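Local coordinates for helicase of the snf2/rad54 family (PDB 1Z5Z), which probably couples ATP hydrolysis to movement on duplex DNA as a SWI2/SNF2 family ATPase, of which this is the C-terminal domain of the core, at residues A184-H189 and I216-I221; A116-F121 and D191-P196; T38-A43 and V92-K97. All coordinates share one frame; numbering follows the deposited sequence.

Contact 1 lies in a parallel sheet, and contact 2 reaches the same sheet through strand 115-119, centres about 10 Å apart. Strand 186-189, paired with 216-221 in contact 1, has 115-119 as its other neighbour, and Ile188 N probably bonds to Ala116 O at 2.9 Å. Contact 2 joins the last residues of strand 115-119, and the turn after it, to the loop that follows strand 186-189. Contact 3, about 20 Å from contact 1 and 19 Å from contact 2 between centres, joins the starts of two helices. Its Lys97 O packs on Leu220, and Lys97 NZ, paired with Asp80 and Glu227, packs on Asp191 CB. In this family, ATP binds between this domain and its N-terminal partner.

Contact 1: A184-H189 and I216-I221; sequences ANRVIH and IVHKLI
His189 O is held by two donors: the backbone N of Leu220 at 3.1 Å and a water that also donates to Leu220 O. The N of the same residue gives the shortest bond of the contact, 2.7 Å from His189 N to His218 O and almost straight (171°). The remaining bonds alternate in the same parallel fashion, from Ile216 N to Asn185 O, Val187 N to Ile216 O and His218 N to Val187 O. This parallel pairing belongs to the central sheet of a RecA-like helicase domain, where both strands are interior. On the face bearing Arg186, Ile188, Ile216 and His218, the arginine bends at chi2 and chi3 until its guanidinium lies edge to edge with the His218 ring, the planes 21° apart and Arg186 NH1 3.0 Å from His218 CE1. Ile216 CD1 lies over one guanidinium face, toward its rim, while Arg186 NE pairs with Asp113. His218 ND1 is buried here without a polar partner. Farther along, Ile188 CG2 meets Leu220 CG at 3.9 Å. On the reverse face Val217 CG1 touches the edge of the His189 ring at CD2, 3.7 Å away; ND1 of that ring bonds to Trp193 NE1.

Contact 2: A116-F121 and D191-P196; sequences AIFTQF and DRWWNP
Asp191 supplies the polar half of this contact, offering one carboxylate oxygen to each of two consecutive residues. Thr119 OG1 donates to Asp191 OD1 at 2.7 Å, and the backbone N of Gln120 donates to OD2 at 2.9 Å, bent to 144°; both use syn lone pairs. Placing CG between the backbone N and the carbonyl carbon (chi1 49°) turns the aspartate carboxylate onto the end of strand 115-119. The same Thr119 OG1, donor to Asp191, also accepts from Phe121 N at 3.1 Å, an ST turn that ends at the N-cap of helix 122-136. An alanine in place of Asp191 is likely to leave the Thr119 hydroxyl and the Gln120 N-H without their acceptor and to let the loop drift from the strand end.

The aromatic half lies alongside. The Phe118 ring and the six-membered ring of Trp193 are nearly parallel, 11° apart, but slid so far that they barely overlap, with centroids separated by 4.9 Å. Phe118 CB presses on the pyrrole part of the indole, 3.2 Å from Trp193 NE1, the atom engaged by His189. Trp194 CB covers the opposite face of the Trp193 indole. Aliphatic contact completes the set, Gln120 CB meeting Trp193 CB at 3.7 Å.

Asp80 lies close to Asp191 OD1, and Lys97 NZ, bonded to Asp80, packs on Asp191 CB. The carboxylate thus meets the strand end through two directional bonds, while the indole adds non-directional packing on Phe118.

Contact 3: T38-A43 and V92-K97; sequences TPEQAA and VRRSGK
Arg94 and Glu40 meet in a side-on salt bridge, two nitrogens gripping two oxygens: Arg94 NE donates to Glu40 OE1 at 3.1 Å and NH1 to OE2 at 2.7 Å. The carboxylate and guanidinium planes are only 16° apart, and both oxygens are approached from the syn side. The NE bond is the straighter and lies in the guanidinium plane, whereas OE2 sits tilted from it. Glu40 reaches out fully extended, CG opposite the backbone N (chi1 177°), while the arginine bends at chi3 to present this edge. Both charged groups have further partners: Glu40 OE2 pairs also with Lys86, and Arg94 NH2 bonds to the carbonyls of Gly87 and Glu89.

Thr38, the third large contributor, is the N-cap of helix 39-55. Its OG1 accepts from Gln41 N at 3.0 Å, and its own N donates to Gln41 OE1 at 3.1 Å; the pair is a capping box. Thr38 CG2 lies against the backbone of the other segment, 3.6 Å from Arg93 O. The same Gln41 OE1 takes a second, nearly straight bond from Gly96 N at 3.0 Å, so one amide oxygen joins the N-cap residue of helix 39-55 to the first residue of helix 96-110. Gln41 NE2 bonds to Ile78 O and to a water that also accepts from Lys97 N, which settles the rotation of the amide.

Ser95, closing the type I turn from Val92, bonds through OG to Asp80 O and caps helix 96-110 at Met98 N. The contact therefore ties together the N-terminal ends of helices 39-55 and 96-110, close to the end of helix 61-78 at Ile78, while the Lys97 side chain packs on Leu220 and Ser222 of strand 216-222.

Contact 1: A184-H189 and I216-I221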
loop_
_atom_site.group_PDB
_atom_site.type_symbol
_atom_site.label_atom_id
_atom_site.label_comp_id
_atom_site.label_asym_id
_atom_site.label_seq_id
_atom_site.Cartn_x
_atom_site.Cartn_y
_atom_site.Cartn_z
ATOM N N ALA A 184 16.489 6.292 8.544
ATOM C CA ALA A 184 16.209 5.175 7.650
ATOM C C ALA A 184 17.079 5.252 6.369
ATOM O O ALA A 184 17.222 6.310 5.750
ATOM C CB ALA A 184 14.711 5.152 7.273
ATOM N N ASN A 185 17.652 4.118 6.002
ATOM C CA ASN A 185 18.523 3.967 4.848
ATOM C C ASN A 185 17.695 3.390 3.724
ATOM O O ASN A 185 18.022 3.531 2.568
ATOM C CB ASN A 185 19.658 2.957 5.165
ATOM C CG ASN A 185 20.436 3.324 6.425
ATOM O OD1 ASN A 185 20.252 2.749 7.504
ATOM N ND2 ASN A 185 21.292 4.318 6.296
ATOM N N ARG A 186 16.611 2.722 4.089
ATOM C CA ARG A 186 15.755 2.067 3.106
ATOM C C ARG A 186 14.291 2.353 3.465
ATOM O O ARG A 186 13.900 2.279 4.635
ATOM C CB ARG A 186 16.048 0.579 3.159
ATOM C CG ARG A 186 15.207 -0.289 2.312
ATOM C CD ARG A 186 15.886 -0.573 1.008
ATOM N NE ARG A 186 17.267 -1.023 1.159
ATOM C CZ ARG A 186 17.919 -1.700 0.212
ATOM N NH1 ARG A 186 17.294 -2.006 -0.925
ATOM N NH2 ARG A 186 19.199 -2.036 0.369
ATOM N N VAL A 187 13.492 2.678 2.462
ATOM C CA VAL A 187 12.105 2.990 2.699
ATOM C C VAL A 187 11.302 2.150 1.722
ATOM O O VAL A 187 11.613 2.126 0.522
ATOM C CB VAL A 187 11.794 4.516 2.423
ATOM C CG1 VAL A 187 10.310 4.804 2.658
ATOM C CG2 VAL A 187 12.647 5.418 3.318
ATOM N N ILE A 188 10.309 1.424 2.251
ATOM C CA ILE A 188 9.399 0.638 1.417
ATOM C C ILE A 188 7.987 1.249 1.528
ATOM O O ILE A 188 7.399 1.306 2.644
ATOM C CB ILE A 188 9.289 -0.821 1.903
ATOM C CG1 ILE A 188 10.637 -1.531 1.721
ATOM C CG2 ILE A 188 8.179 -1.577 1.130
ATOM C CD1 ILE A 188 10.645 -2.988 2.248
ATOM N N HIS A 189 7.451 1.734 0.411
ATOM C CA HIS A 189 6.088 2.258 0.415
ATOM C C HIS A 189 5.218 1.067 -0.004
ATOM O O HIS A 189 5.106 0.725 -1.171
ATOM C CB HIS A 189 5.989 3.472 -0.499
ATOM C CG HIS A 189 6.767 4.646 0.020
ATOM N ND1 HIS A 189 6.470 5.261 1.220
ATOM C CD2 HIS A 189 7.878 5.259 -0.454
ATOM C CE1 HIS A 189 7.367 6.203 1.461
ATOM N NE2 HIS A 189 8.231 6.222 0.460
ATOM N N ILE A 216 17.514 4.458 -0.049
ATOM C CA ILE A 216 16.998 3.690 -1.192
ATOM C C ILE A 216 15.483 3.547 -1.005
ATOM O O ILE A 216 15.055 2.946 -0.014
ATOM C CB ILE A 216 17.601 2.295 -1.269
ATOM C CG1 ILE A 216 19.101 2.410 -1.578
ATOM C CG2 ILE A 216 16.854 1.466 -2.322
ATOM C CD1 ILE A 216 19.768 1.089 -1.888
ATOM N N VAL A 217 14.699 4.078 -1.953
ATOM C CA VAL A 217 13.232 4.039 -1.916
ATOM C C VAL A 217 12.597 2.982 -2.817
ATOM O O VAL A 217 12.982 2.833 -3.978
ATOM C CB VAL A 217 12.640 5.408 -2.311
ATOM C CG1 VAL A 217 11.135 5.360 -2.285
ATOM C CG2 VAL A 217 13.126 6.456 -1.373
ATOM N N HIS A 218 11.627 2.235 -2.284
ATOM C CA HIS A 218 10.922 1.210 -3.062
ATOM C C HIS A 218 9.396 1.412 -3.043
ATOM O O HIS A 218 8.776 1.537 -1.975
ATOM C CB HIS A 218 11.190 -0.210 -2.533
ATOM C CG HIS A 218 12.618 -0.647 -2.608
ATOM N ND1 HIS A 218 13.393 -0.863 -1.484
ATOM C CD2 HIS A 218 13.399 -0.973 -3.667
ATOM C CE1 HIS A 218 14.580 -1.308 -1.850
ATOM N NE2 HIS A 218 14.610 -1.386 -3.170
ATOM N N LYS A 219 8.768 1.416 -4.205
ATOM C CA LYS A 219 7.306 1.566 -4.236
ATOM C C LYS A 219 6.734 0.268 -4.733
ATOM O O LYS A 219 6.945 -0.083 -5.891
ATOM C CB LYS A 219 6.856 2.683 -5.178
ATOM C CG LYS A 219 7.165 4.063 -4.692
ATOM C CD LYS A 219 6.965 5.081 -5.829
ATOM C CE LYS A 219 5.615 4.905 -6.506
ATOM N NZ LYS A 219 5.690 5.079 -7.986
ATOM N N LEU A 220 6.006 -0.447 -3.873
ATOM C CA LEU A 220 5.436 -1.702 -4.289
ATOM C C LEU A 220 4.218 -1.438 -5.176
ATOM O O LEU A 220 3.356 -0.625 -4.825
ATOM C CB LEU A 220 5.046 -2.533 -3.060
ATOM C CG LEU A 220 6.191 -2.807 -2.053
ATOM C CD1 LEU A 220 5.771 -3.937 -1.143
ATOM C CD2 LEU A 220 7.498 -3.191 -2.756
ATOM N N ILE A 221 4.126 -2.138 -6.302
ATOM C CA ILE A 221 2.993 -1.962 -7.226
ATOM C C ILE A 221 2.452 -3.291 -7.691
ATOM O O ILE A 221 3.215 -4.108 -8.221
ATOM C CB ILE A 221 3.418 -1.163 -8.468
ATOM C CG1 ILE A 221 3.765 0.274 -8.067
ATOM C CG2 ILE A 221 2.280 -1.143 -9.503
ATOM C CD1 ILE A 221 4.214 1.116 -9.264
HETATM O O HOH W 1 3.103 1.697 -3.307
#

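Contact 2: A116-F121 and D191-P196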
loop_
_atom_site.group_PDB
_atom_site.type_symbol
_atom_site.label_atom_id
_atom_site.label_comp_id
_atom_site.label_asym_id
_atom_site.label_seq_id
_atom_site.Cartn_x
_atom_site.Cartn_y
_atom_site.Cartn_z
ATOM N N ALA A 116 12.313 1.489 6.933
ATOM C CA ALA A 116 11.006 2.046 7.339
ATOM C C ALA A 116 9.973 1.578 6.307
ATOM O O ALA A 116 10.206 1.685 5.107
ATOM C CB ALA A 116 11.051 3.598 7.393
ATOM N N ILE A 117 8.840 1.047 6.770
ATOM C CA ILE A 117 7.807 0.547 5.865
ATOM C C ILE A 117 6.481 1.305 6.146
ATOM O O ILE A 117 5.997 1.316 7.277
ATOM C CB ILE A 117 7.578 -0.975 6.062
ATOM C CG1 ILE A 117 8.910 -1.738 5.876
ATOM C CG2 ILE A 117 6.481 -1.451 5.059
ATOM C CD1 ILE A 117 8.934 -3.196 6.460
ATOM N N PHE A 118 5.913 1.927 5.117
ATOM C CA PHE A 118 4.693 2.722 5.262
ATOM C C PHE A 118 3.518 2.029 4.621
ATOM O O PHE A 118 3.680 1.400 3.579
ATOM C CB PHE A 118 4.822 4.093 4.528
ATOM C CG PHE A 118 5.756 5.107 5.203
ATOM C CD1 PHE A 118 7.130 5.028 5.048
ATOM C CD2 PHE A 118 5.230 6.147 5.964
ATOM C CE1 PHE A 118 8.001 5.999 5.653
ATOM C CE2 PHE A 118 6.055 7.104 6.568
ATOM C CZ PHE A 118 7.453 7.029 6.409
ATOM N N THR A 119 2.333 2.156 5.220
ATOM C CA THR A 119 1.114 1.626 4.617
ATOM C C THR A 119 -0.030 2.558 5.034
ATOM O O THR A 119 0.074 3.263 6.039
ATOM C CB THR A 119 0.774 0.167 5.064
ATOM O OG1 THR A 119 -0.563 -0.121 4.673
ATOM C CG2 THR A 119 0.860 -0.018 6.583
ATOM N N GLN A 120 -1.110 2.590 4.257
ATOM C CA GLN A 120 -2.241 3.477 4.574
ATOM C C GLN A 120 -3.222 2.772 5.502
ATOM O O GLN A 120 -4.191 3.393 5.944
ATOM C CB GLN A 120 -3.002 3.851 3.292
ATOM C CG GLN A 120 -3.677 2.668 2.590
ATOM C CD GLN A 120 -4.083 3.022 1.161
ATOM O OE1 GLN A 120 -3.317 2.829 0.204
ATOM N NE2 GLN A 120 -5.267 3.540 1.010
ATOM N N PHE A 121 -3.006 1.474 5.764
ATOM C CA PHE A 121 -3.932 0.723 6.633
ATOM C C PHE A 121 -3.317 0.277 7.965
ATOM O O PHE A 121 -2.288 -0.428 7.992
ATOM C CB PHE A 121 -4.422 -0.543 5.926
ATOM C CG PHE A 121 -5.157 -0.297 4.617
ATOM C CD1 PHE A 121 -4.656 -0.816 3.437
ATOM C CD2 PHE A 121 -6.377 0.403 4.584
ATOM C CE1 PHE A 121 -5.330 -0.663 2.216
ATOM C CE2 PHE A 121 -7.071 0.556 3.347
ATOM C CZ PHE A 121 -6.534 0.019 2.165
ATOM N N ASP A 191 2.008 0.540 -0.006
ATOM C CA ASP A 191 0.862 0.862 -0.858
ATOM C C ASP A 191 0.846 2.389 -0.984
ATOM O O ASP A 191 1.605 3.077 -0.289
ATOM C CB ASP A 191 -0.461 0.305 -0.283
ATOM C CG ASP A 191 -0.649 0.643 1.167
ATOM O OD1 ASP A 191 -0.861 -0.288 1.975
ATOM O OD2 ASP A 191 -0.585 1.852 1.502
ATOM N N ARG A 192 0.007 2.898 -1.876
ATOM C CA ARG A 192 -0.047 4.319 -2.159
ATOM C C ARG A 192 -0.731 5.130 -1.083
ATOM O O ARG A 192 -1.867 5.506 -1.246
ATOM C CB ARG A 192 -0.735 4.550 -3.516
ATOM C CG ARG A 192 -0.133 5.764 -4.250
ATOM C CD ARG A 192 -0.790 6.101 -5.572
ATOM N NE ARG A 192 0.136 6.908 -6.369
ATOM C CZ ARG A 192 1.025 6.414 -7.236
ATOM N NH1 ARG A 192 1.819 7.242 -7.895
ATOM N NH2 ARG A 192 1.109 5.106 -7.474
ATOM N N TRP A 193 -0.028 5.398 0.016
ATOM C CA TRP A 193 -0.603 6.137 1.160
ATOM C C TRP A 193 -0.445 7.655 1.056
ATOM O O TRP A 193 -1.134 8.428 1.735
ATOM C CB TRP A 193 0.112 5.726 2.446
ATOM C CG TRP A 193 1.604 6.068 2.441
ATOM C CD1 TRP A 193 2.620 5.291 1.973
ATOM C CD2 TRP A 193 2.216 7.289 2.902
ATOM N NE1 TRP A 193 3.815 5.939 2.103
ATOM C CE2 TRP A 193 3.603 7.170 2.669
ATOM C CE3 TRP A 193 1.719 8.478 3.485
ATOM C CZ2 TRP A 193 4.519 8.187 3.005
ATOM C CZ3 TRP A 193 2.628 9.497 3.816
ATOM C CH2 TRP A 193 4.010 9.344 3.573
ATOM N N TRP A 194 0.519 8.056 0.240
ATOM C CA TRP A 194 0.893 9.451 0.112
ATOM C C TRP A 194 0.031 10.363 -0.727
ATOM O O TRP A 194 -0.782 9.949 -1.577
ATOM C CB TRP A 194 2.352 9.548 -0.367
ATOM C CG TRP A 194 2.535 9.186 -1.800
ATOM C CD1 TRP A 194 2.345 10.003 -2.898
ATOM C CD2 TRP A 194 2.900 7.902 -2.315
ATOM N NE1 TRP A 194 2.576 9.299 -4.047
ATOM C CE2 TRP A 194 2.916 8.007 -3.721
ATOM C CE3 TRP A 194 3.213 6.663 -1.719
ATOM C CZ2 TRP A 194 3.231 6.929 -4.542
ATOM C CZ3 TRP A 194 3.523 5.587 -2.537
ATOM C CH2 TRP A 194 3.532 5.725 -3.933
ATOM N N ASN A 195 0.226 11.641 -0.459
ATOM C CA ASN A 195 -0.495 12.681 -1.150
ATOM C C ASN A 195 0.051 12.851 -2.564
ATOM O O ASN A 195 1.222 13.205 -2.737
ATOM C CB ASN A 195 -0.317 13.978 -0.393
ATOM C CG ASN A 195 -1.099 15.087 -1.003
ATOM O OD1 ASN A 195 -1.184 15.193 -2.231
ATOM N ND2 ASN A 195 -1.677 15.932 -0.161
ATOM N N PRO A 196 -0.794 12.632 -3.590
ATOM C CA PRO A 196 -0.452 12.747 -5.016
ATOM C C PRO A 196 0.226 14.070 -5.369
ATOM O O PRO A 196 1.269 14.094 -6.033
ATOM C CB PRO A 196 -1.808 12.638 -5.712
ATOM C CG PRO A 196 -2.615 11.859 -4.773
ATOM C CD PRO A 196 -2.239 12.413 -3.433
#

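Contact 3: T38-A43 and V92-K97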
loop_
_atom_site.group_PDB
_atom_site.type_symbol
_atom_site.label_atom_id
_atom_site.label_comp_id
_atom_site.label_asym_id
_atom_site.label_seq_id
_atom_site.Cartn_x
_atom_site.Cartn_y
_atom_site.Cartn_z
ATOM N N THR A 38 -0.947 -13.207 -5.955
ATOM C CA THR A 38 -0.980 -14.646 -5.806
ATOM C C THR A 38 -2.326 -15.077 -6.429
ATOM O O THR A 38 -3.243 -14.268 -6.556
ATOM C CB THR A 38 -1.088 -15.028 -4.342
ATOM O OG1 THR A 38 -2.280 -14.428 -3.831
ATOM C CG2 THR A 38 0.142 -14.563 -3.529
ATOM N N PRO A 39 -2.462 -16.352 -6.808
ATOM C CA PRO A 39 -3.726 -16.817 -7.388
ATOM C C PRO A 39 -4.932 -16.444 -6.500
ATOM O O PRO A 39 -5.978 -15.995 -7.003
ATOM C CB PRO A 39 -3.526 -18.332 -7.472
ATOM C CG PRO A 39 -2.102 -18.457 -7.767
ATOM C CD PRO A 39 -1.435 -17.413 -6.861
ATOM N N GLU A 40 -4.793 -16.630 -5.186
ATOM C CA GLU A 40 -5.869 -16.298 -4.272
ATOM C C GLU A 40 -6.203 -14.793 -4.459
ATOM O O GLU A 40 -7.359 -14.431 -4.705
ATOM C CB GLU A 40 -5.458 -16.611 -2.823
ATOM C CG GLU A 40 -6.524 -16.223 -1.737
ATOM C CD GLU A 40 -6.032 -16.381 -0.275
ATOM O OE1 GLU A 40 -4.806 -16.407 -0.036
ATOM O OE2 GLU A 40 -6.870 -16.446 0.656
ATOM N N GLN A 41 -5.192 -13.930 -4.399
ATOM C CA GLN A 41 -5.412 -12.490 -4.563
ATOM C C GLN A 41 -6.064 -12.117 -5.889
ATOM O O GLN A 41 -6.953 -11.255 -5.930
ATOM C CB GLN A 41 -4.090 -11.707 -4.420
ATOM C CG GLN A 41 -3.533 -11.629 -3.003
ATOM C CD GLN A 41 -2.207 -10.857 -2.924
ATOM O OE1 GLN A 41 -1.216 -11.214 -3.585
ATOM N NE2 GLN A 41 -2.186 -9.791 -2.119
ATOM N N ALA A 42 -5.627 -12.754 -6.974
ATOM C CA ALA A 42 -6.167 -12.452 -8.289
ATOM C C ALA A 42 -7.627 -12.851 -8.348
ATOM O O ALA A 42 -8.457 -12.138 -8.929
ATOM C CB ALA A 42 -5.366 -13.170 -9.385
ATOM N N ALA A 43 -7.960 -13.973 -7.728
ATOM C CA ALA A 43 -9.360 -14.395 -7.730
ATOM C C ALA A 43 -10.237 -13.427 -6.944
ATOM O O ALA A 43 -11.344 -13.129 -7.365
ATOM C CB ALA A 43 -9.500 -15.782 -7.149
ATOM N N VAL A 92 3.443 -14.683 4.708
ATOM C CA VAL A 92 4.113 -14.007 3.605
ATOM C C VAL A 92 3.505 -14.539 2.326
ATOM O O VAL A 92 3.140 -13.811 1.405
ATOM C CB VAL A 92 5.626 -14.346 3.566
ATOM C CG1 VAL A 92 6.260 -13.767 2.283
ATOM C CG2 VAL A 92 6.305 -13.810 4.808
ATOM N N ARG A 93 3.407 -15.861 2.308
ATOM C CA ARG A 93 2.889 -16.659 1.186
ATOM C C ARG A 93 1.605 -16.191 0.517
ATOM O O ARG A 93 1.439 -16.346 -0.696
ATOM C CB ARG A 93 2.685 -18.132 1.637
ATOM C CG ARG A 93 1.908 -19.043 0.667
ATOM C CD ARG A 93 1.791 -20.446 1.161
ATOM N NE ARG A 93 1.900 -20.594 2.625
ATOM C CZ ARG A 93 1.428 -21.630 3.306
ATOM N NH1 ARG A 93 1.562 -21.659 4.591
ATOM N NH2 ARG A 93 0.653 -22.524 2.736
ATOM N N ARG A 94 0.691 -15.620 1.287
ATOM C CA ARG A 94 -0.576 -15.166 0.724
ATOM C C ARG A 94 -0.509 -13.803 0.014
ATOM O O ARG A 94 -1.464 -13.389 -0.654
ATOM C CB ARG A 94 -1.618 -15.133 1.829
ATOM C CG ARG A 94 -1.811 -16.511 2.490
ATOM C CD ARG A 94 -2.880 -16.429 3.570
ATOM N NE ARG A 94 -4.176 -16.095 3.003
ATOM C CZ ARG A 94 -5.239 -15.778 3.735
ATOM N NH1 ARG A 94 -6.395 -15.497 3.147
ATOM N NH2 ARG A 94 -5.130 -15.730 5.052
ATOM N N SER A 95 0.629 -13.133 0.112
ATOM C CA SER A 95 0.747 -11.814 -0.498
ATOM C C SER A 95 1.949 -11.572 -1.451
ATOM O O SER A 95 3.088 -11.602 -1.040
ATOM C CB SER A 95 0.720 -10.745 0.644
ATOM O OG SER A 95 1.246 -9.491 0.192
ATOM N N GLY A 96 1.672 -11.308 -2.723
ATOM C CA GLY A 96 2.753 -10.997 -3.656
ATOM C C GLY A 96 3.676 -9.919 -3.095
ATOM O O GLY A 96 4.898 -10.049 -3.209
ATOM N N LYS A 97 3.095 -8.869 -2.477
ATOM C CA LYS A 97 3.854 -7.762 -1.872
ATOM C C LYS A 97 4.693 -8.177 -0.674
ATOM O O LYS A 97 5.845 -7.767 -0.542
ATOM C CB LYS A 97 2.904 -6.614 -1.421
ATOM C CG LYS A 97 2.364 -5.753 -2.563
ATOM C CD LYS A 97 1.720 -4.462 -2.015
ATOM C CE LYS A 97 1.063 -3.671 -3.113
ATOM N NZ LYS A 97 0.287 -2.545 -2.556
HETATM O O HOH W 2 0.207 -8.375 -3.025
#